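PDB 2W3J: carbohydrate binding module, which probably binds uronic acid sugars as a calcium-containing, non-catalytic family 35 carbohydrate-binding module. Local coordinates for residues N20-A23 against G29-D32. Numbering follows the deposited sequence.
Sequences NKHA and GFID. With CA (calcium ion), chain B; CA (calcium ion), chain C.
Phe30 pushes its ring against residues 20-22 of the loop that follows strand 17-19. Phe30 CE2 lies 3.7 Å from Asn20 CA, and Phe30 CZ lies 3.7 Å from Lys21 N. A chi1 of 49° tucks Phe30 CG between its own N and C and turns the ring to the 20-22 backbone. His22 N sits at the ring edge, in plane. His22 CD2 adds a side-chain contact, 3.9 Å from Phe30 CZ. Outside the two segments, Trp92 meets the Phe30 ring edge-to-face and Trp89 stacks on His22. The buried Phe30 ring makes this the tighter side. With Phe30 cut back to an alanine, a gap would probably open beside the Asn20 and Lys21 backbone, and Trp92 would lose its edge-to-face mate.

The outer side is looser and wet. Lys21 has two modelled conformers, so its contacts are provisional. In one, Lys21 NZ makes a long salt bridge to Asp32 OD2, at 3.9 Å, and a water bridges the same two atoms. Asp32 OD1 binds a calcium ion that also holds four waters and Thr33. Gly29 O binds the second calcium with Glu5, Glu6, Thr26 and Asp122. Segment 29-32, whose strand 30-32 pairs antiparallel with 17-19, thus supplies a ligand to each calcium site of this carbohydrate-binding module.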
# COMPACT_ATOMS: atom_id res chain seq x y z
N ASN A 20 -5.57 9.23 -11.88
CA ASN A 20 -5.60 10.44 -11.09
C ASN A 20 -7.04 11.01 -11.06
O ASN A 20 -7.22 12.20 -10.71
CB ASN A 20 -4.64 11.50 -11.64
CG ASN A 20 -4.90 11.82 -13.11
OD1 ASN A 20 -5.95 11.44 -13.64
ND2 ASN A 20 -3.93 12.46 -13.79
N LYS A 21 -8.02 10.16 -11.37
CA LYS A 21 -9.38 10.67 -11.63
C LYS A 21 -10.07 11.27 -10.41
O LYS A 21 -10.83 12.24 -10.53
CB LYS A 21 -10.25 9.66 -12.38
CG LYS A 21 -10.81 8.54 -11.56
CD LYS A 21 -11.71 7.64 -12.40
CE LYS A 21 -11.71 6.24 -11.81
NZ LYS A 21 -12.21 5.21 -12.74
N HIS A 22 -9.80 10.73 -9.22
CA HIS A 22 -10.32 11.36 -8.00
C HIS A 22 -9.27 12.28 -7.40
O HIS A 22 -8.19 11.84 -7.00
CB HIS A 22 -10.74 10.31 -6.96
CG HIS A 22 -11.66 9.26 -7.49
ND1 HIS A 22 -12.99 9.50 -7.75
CD2 HIS A 22 -11.44 7.96 -7.80
CE1 HIS A 22 -13.56 8.40 -8.21
NE2 HIS A 22 -12.64 7.44 -8.25
N ALA A 23 -9.57 13.58 -7.31
CA ALA A 23 -8.64 14.55 -6.73
C ALA A 23 -8.31 14.26 -5.27
O ALA A 23 -9.09 13.59 -4.56
CB ALA A 23 -9.17 15.98 -6.91
N GLY A 29 -0.69 10.44 -8.60
CA GLY A 29 -1.95 9.71 -8.76
C GLY A 29 -2.04 8.60 -7.75
O GLY A 29 -1.54 8.74 -6.65
N PHE A 30 -2.67 7.51 -8.13
CA PHE A 30 -2.85 6.40 -7.19
C PHE A 30 -3.01 5.15 -8.02
O PHE A 30 -3.16 5.23 -9.25
CB PHE A 30 -4.13 6.62 -6.36
CG PHE A 30 -5.35 6.97 -7.18
CD1 PHE A 30 -6.15 5.97 -7.74
CD2 PHE A 30 -5.70 8.30 -7.39
CE1 PHE A 30 -7.29 6.28 -8.51
CE2 PHE A 30 -6.87 8.61 -8.14
CZ PHE A 30 -7.65 7.59 -8.69
N ILE A 31 -2.97 4.00 -7.34
CA ILE A 31 -3.18 2.72 -8.01
C ILE A 31 -4.67 2.35 -8.04
O ILE A 31 -5.34 2.38 -7.03
CB ILE A 31 -2.42 1.59 -7.31
CG1 ILE A 31 -0.90 1.89 -7.30
CG2 ILE A 31 -2.71 0.24 -7.97
CD1 ILE A 31 -0.30 2.27 -8.65
N ASP A 32 -5.18 2.03 -9.22
CA ASP A 32 -6.57 1.57 -9.35
C ASP A 32 -6.49 0.15 -9.90
O ASP A 32 -6.21 -0.06 -11.08
CB ASP A 32 -7.31 2.52 -10.31
CG ASP A 32 -8.78 2.23 -10.42
OD1 ASP A 32 -9.21 1.10 -10.15
OD2 ASP A 32 -9.52 3.17 -10.83
CA CA B . -10.00 -0.56 -8.69
CA CA C . -0.06 8.83 -4.78
O HOH W 1 -12.28 2.53 -11.26
O HOH W 2 -8.51 0.05 -6.88
O HOH W 3 -11.90 -0.96 -10.03
O HOH W 4 -11.28 1.38 -7.67
O HOH W 5 -10.28 -2.56 -7.37